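Periplasmic sugar-binding domain protein (Pseudomonas fluorescens Pf-5, PDB 3H75) probably binds a carbohydrate in the periplasm, as a two-domain solute-binding protein of the kind that serves bacterial sugar uptake. Local coordinates at residues Asp122-Leu130 and Leu162-Glu173. Residues are numbered along the deposited sequence; the frame is centred on the assembly and turned at random.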
loop_
_atom_site.group_PDB
_atom_site.type_symbol
_atom_site.label_atom_id
_atom_site.label_comp_id
_atom_site.label_asym_id
_atom_site.label_seq_id
_atom_site.Cartn_x
_atom_site.Cartn_y
_atom_site.Cartn_z
ATOM N N ASP A 122 -6.992 -0.750 2.717
ATOM C CA ASP A 122 -6.054 -0.605 3.830
ATOM C C ASP A 122 -6.657 -0.956 5.189
ATOM O O ASP A 122 -6.000 -1.583 6.021
ATOM C CB ASP A 122 -5.501 0.828 3.890
ATOM C CG ASP A 122 -4.403 1.087 2.863
ATOM O OD1 ASP A 122 -3.405 0.344 2.854
ATOM O OD2 ASP A 122 -4.535 2.045 2.073
ATOM N N GLU A 123 -7.896 -0.543 5.439
ATOM C CA GLU A 123 -8.519 -0.838 6.726
ATOM C C GLU A 123 -8.607 -2.347 6.945
ATOM O O GLU A 123 -8.292 -2.841 8.030
ATOM C CB GLU A 123 -9.914 -0.216 6.807
ATOM C CG GLU A 123 -10.497 -0.199 8.213
ATOM C CD GLU A 123 -11.849 0.487 8.275
ATOM O OE1 GLU A 123 -12.002 1.549 7.636
ATOM O OE2 GLU A 123 -12.753 -0.028 8.967
ATOM N N GLU A 124 -9.024 -3.080 5.917
ATOM C CA GLU A 124 -9.129 -4.529 6.027
ATOM C C GLU A 124 -7.763 -5.126 6.354
ATOM O O GLU A 124 -7.658 -6.038 7.171
ATOM C CB GLU A 124 -9.652 -5.135 4.720
ATOM C CG GLU A 124 -9.707 -6.664 4.725
ATOM C CD GLU A 124 -10.785 -7.231 5.636
ATOM O OE1 GLU A 124 -11.286 -6.504 6.522
ATOM O OE2 GLU A 124 -11.128 -8.419 5.470
ATOM N N ALA A 125 -6.714 -4.605 5.728
ATOM C CA ALA A 125 -5.366 -5.113 5.977
ATOM C C ALA A 125 -4.959 -4.940 7.441
ATOM O O ALA A 125 -4.387 -5.853 8.052
ATOM C CB ALA A 125 -4.368 -4.415 5.066
ATOM N N GLY A 126 -5.254 -3.772 8.006
ATOM C CA GLY A 126 -4.907 -3.510 9.394
ATOM C C GLY A 126 -5.680 -4.410 10.336
ATOM O O GLY A 126 -5.156 -4.912 11.329
ATOM N N TYR A 127 -6.951 -4.610 10.020
ATOM C CA TYR A 127 -7.826 -5.461 10.818
ATOM C C TYR A 127 -7.357 -6.915 10.737
ATOM O O TYR A 127 -7.145 -7.576 11.756
ATOM C CB TYR A 127 -9.251 -5.344 10.276
ATOM C CG TYR A 127 -10.273 -6.235 10.940
ATOM C CD1 TYR A 127 -10.702 -5.989 12.243
ATOM C CD2 TYR A 127 -10.847 -7.301 10.247
ATOM C CE1 TYR A 127 -11.679 -6.778 12.839
ATOM C CE2 TYR A 127 -11.827 -8.099 10.835
ATOM C CZ TYR A 127 -12.237 -7.829 12.130
ATOM O OH TYR A 127 -13.196 -8.621 12.724
ATOM N N ARG A 128 -7.185 -7.405 9.515
ATOM C CA ARG A 128 -6.772 -8.787 9.305
ATOM C C ARG A 128 -5.421 -9.113 9.919
ATOM O O ARG A 128 -5.214 -10.229 10.382
ATOM C CB ARG A 128 -6.777 -9.113 7.808
ATOM C CG ARG A 128 -8.187 -9.216 7.223
ATOM C CD ARG A 128 -8.957 -10.371 7.853
ATOM N NE ARG A 128 -10.397 -10.268 7.627
ATOM C CZ ARG A 128 -11.306 -10.991 8.274
ATOM N NH1 ARG A 128 -10.925 -11.873 9.190
ATOM N NH2 ARG A 128 -12.596 -10.827 8.012
HETATM N N MSE A 129 -4.500 -8.155 9.943
HETATM C CA MSE A 129 -3.203 -8.454 10.540
HETATM C C MSE A 129 -3.322 -8.861 11.995
HETATM O O MSE A 129 -2.699 -9.834 12.414
HETATM C CB MSE A 129 -2.238 -7.278 10.423
HETATM C CG MSE A 129 -1.631 -7.121 9.033
HETATM SE SE MSE A 129 -0.106 -5.921 9.029
HETATM C CE MSE A 129 -1.057 -4.234 9.266
ATOM N N LEU A 130 -4.117 -8.139 12.777
ATOM C CA LEU A 130 -4.247 -8.509 14.179
ATOM C C LEU A 130 -4.995 -9.830 14.316
ATOM O O LEU A 130 -4.598 -10.674 15.112
ATOM C CB LEU A 130 -4.957 -7.421 14.993
ATOM C CG LEU A 130 -4.897 -7.706 16.502
ATOM C CD1 LEU A 130 -3.445 -7.762 16.952
ATOM C CD2 LEU A 130 -5.646 -6.643 17.270
ATOM N N LEU A 162 -5.961 4.519 8.057
ATOM C CA LEU A 162 -6.857 3.422 7.718
ATOM C C LEU A 162 -6.398 2.091 8.299
ATOM O O LEU A 162 -7.211 1.319 8.807
ATOM C CB LEU A 162 -7.003 3.306 6.200
ATOM C CG LEU A 162 -7.794 4.442 5.543
ATOM C CD1 LEU A 162 -7.714 4.315 4.022
ATOM C CD2 LEU A 162 -9.239 4.395 6.021
ATOM N N ARG A 163 -5.101 1.809 8.229
ATOM C CA ARG A 163 -4.621 0.556 8.789
ATOM C C ARG A 163 -4.807 0.563 10.302
ATOM O O ARG A 163 -5.172 -0.457 10.889
ATOM C CB ARG A 163 -3.162 0.317 8.388
ATOM C CG ARG A 163 -3.050 0.055 6.894
ATOM C CD ARG A 163 -1.619 -0.031 6.397
ATOM N NE ARG A 163 -1.604 0.099 4.945
ATOM C CZ ARG A 163 -0.508 0.221 4.201
ATOM N NH1 ARG A 163 0.698 0.217 4.757
ATOM N NH2 ARG A 163 -0.628 0.399 2.890
ATOM N N GLU A 164 -4.593 1.714 10.934
ATOM C CA GLU A 164 -4.775 1.809 12.377
ATOM C C GLU A 164 -6.248 1.636 12.730
ATOM O O GLU A 164 -6.577 1.027 13.749
ATOM C CB GLU A 164 -4.298 3.158 12.919
ATOM C CG GLU A 164 -4.325 3.204 14.446
ATOM C CD GLU A 164 -3.869 4.529 15.023
ATOM O OE1 GLU A 164 -2.993 5.174 14.405
ATOM O OE2 GLU A 164 -4.373 4.911 16.105
ATOM N N ARG A 165 -7.137 2.174 11.899
ATOM C CA ARG A 165 -8.563 2.033 12.169
ATOM C C ARG A 165 -8.913 0.547 12.202
ATOM O O ARG A 165 -9.671 0.102 13.061
ATOM C CB ARG A 165 -9.395 2.750 11.095
ATOM C CG ARG A 165 -10.888 2.435 11.142
ATOM C CD ARG A 165 -11.526 2.808 12.476
ATOM N NE ARG A 165 -12.923 2.381 12.538
ATOM C CZ ARG A 165 -13.679 2.438 13.631
ATOM N NH1 ARG A 165 -13.172 2.905 14.766
ATOM N NH2 ARG A 165 -14.943 2.024 13.589
ATOM N N GLY A 166 -8.347 -0.216 11.267
ATOM C CA GLY A 166 -8.596 -1.649 11.220
ATOM C C GLY A 166 -8.084 -2.307 12.484
ATOM O O GLY A 166 -8.747 -3.171 13.061
ATOM N N LEU A 167 -6.891 -1.900 12.913
ATOM C CA LEU A 167 -6.301 -2.429 14.138
ATOM C C LEU A 167 -7.220 -2.147 15.325
ATOM O O LEU A 167 -7.485 -3.033 16.140
ATOM C CB LEU A 167 -4.934 -1.782 14.393
ATOM C CG LEU A 167 -4.320 -1.978 15.781
ATOM C CD1 LEU A 167 -3.981 -3.450 15.988
ATOM C CD2 LEU A 167 -3.060 -1.106 15.921
ATOM N N ARG A 168 -7.702 -0.908 15.419
ATOM C CA ARG A 168 -8.585 -0.513 16.516
ATOM C C ARG A 168 -9.862 -1.345 16.527
ATOM O O ARG A 168 -10.373 -1.685 17.590
ATOM C CB ARG A 168 -8.943 0.970 16.413
ATOM C CG ARG A 168 -7.747 1.915 16.535
ATOM C CD ARG A 168 -7.167 1.943 17.944
ATOM N NE ARG A 168 -6.004 2.827 18.029
ATOM C CZ ARG A 168 -5.297 3.033 19.137
ATOM N NH1 ARG A 168 -5.634 2.423 20.263
ATOM N NH2 ARG A 168 -4.233 3.829 19.113
ATOM N N ARG A 169 -10.386 -1.669 15.348
ATOM C CA ARG A 169 -11.596 -2.475 15.280
ATOM C C ARG A 169 -11.329 -3.871 15.835
ATOM O O ARG A 169 -12.144 -4.419 16.579
ATOM C CB ARG A 169 -12.100 -2.558 13.841
ATOM C CG ARG A 169 -12.893 -1.340 13.399
ATOM C CD ARG A 169 -13.269 -1.474 11.935
ATOM N NE ARG A 169 -13.739 -2.825 11.642
ATOM C CZ ARG A 169 -13.432 -3.494 10.536
ATOM N NH1 ARG A 169 -12.657 -2.936 9.614
ATOM N NH2 ARG A 169 -13.883 -4.729 10.359
ATOM N N ALA A 170 -10.175 -4.438 15.490
ATOM C CA ALA A 170 -9.815 -5.766 15.976
ATOM C C ALA A 170 -9.590 -5.738 17.490
ATOM O O ALA A 170 -9.973 -6.667 18.200
ATOM C CB ALA A 170 -8.561 -6.268 15.258
ATOM N N LEU A 171 -8.975 -4.671 17.990
ATOM C CA LEU A 171 -8.740 -4.562 19.428
ATOM C C LEU A 171 -10.051 -4.476 20.204
ATOM O O LEU A 171 -10.155 -4.985 21.317
ATOM C CB LEU A 171 -7.878 -3.342 19.748
ATOM C CG LEU A 171 -6.405 -3.452 19.343
ATOM C CD1 LEU A 171 -5.728 -2.104 19.533
ATOM C CD2 LEU A 171 -5.702 -4.517 20.187
ATOM N N ALA A 172 -11.051 -3.824 19.623
ATOM C CA ALA A 172 -12.331 -3.691 20.305
ATOM C C ALA A 172 -13.031 -5.037 20.432
ATOM O O ALA A 172 -13.835 -5.239 21.336
ATOM C CB ALA A 172 -13.224 -2.711 19.554
ATOM N N GLU A 173 -12.712 -5.955 19.525
ATOM C CA GLU A 173 -13.319 -7.276 19.525
ATOM C C GLU A 173 -12.562 -8.263 20.397
ATOM O O GLU A 173 -13.061 -9.353 20.680
ATOM C CB GLU A 173 -13.397 -7.809 18.091
ATOM C CG GLU A 173 -14.214 -6.912 17.173
ATOM C CD GLU A 173 -14.201 -7.347 15.717
ATOM O OE1 GLU A 173 -13.412 -8.244 15.358
ATOM O OE2 GLU A 173 -14.982 -6.773 14.926
HETATM O O HOH W 1 -14.657 1.538 10.084
#
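Two neighbouring helices of the domain built on the sheet with strands 146-152 and 206-211 pack here through glycines. Gly126 and Gly166 let segments 122-130 and 162-173 approach to 6.3 Å between axes, crossing at -41°. Backbones touch directly: Gly126 CA lies 3.4 Å from Arg163 O, and Tyr127 CA 3.3 Å from Gly166 O, both as CA-H...O contacts. A CB on either glycine would clash with the facing backbone.

Tyr127 fits as a knob among Gly166, Arg169, Ala170 and Glu173. Its CG is anti to the backbone N (chi1 176°), which lays the ring along helix 162-173. The Arg169 guanidinium stacks flat over one ring face, planes 16° apart, a cation-pi contact with CZ 4.3 Å from the centroid. At the far end, Tyr127 OH donates to the syn lone pair of Glu173 OE1 at 2.7 Å. Arg169 NH1 also forms a salt bridge to Glu123 OE2 at 3.0 Å, and a water links that oxygen to Arg165 NE. Toward the C-terminal end, Leu130 CD2 packs on Ala170 CB at 3.6 Å.

At the N-terminal end, Arg163 NE and NH2 make a side-on salt bridge to Asp122 OD1, each at 2.8 Å. Arg163 NH1 bonds Ala212 O and a glycerol, probably from the crystallisation liquor.

With Tyr127 replaced by alanine, Arg169 would probably lose its stacking surface and Glu173 its hydroxyl partner. Carboxylate and ring together probably hold Arg169, and two bonds to one Asp122 oxygen help fix Arg163.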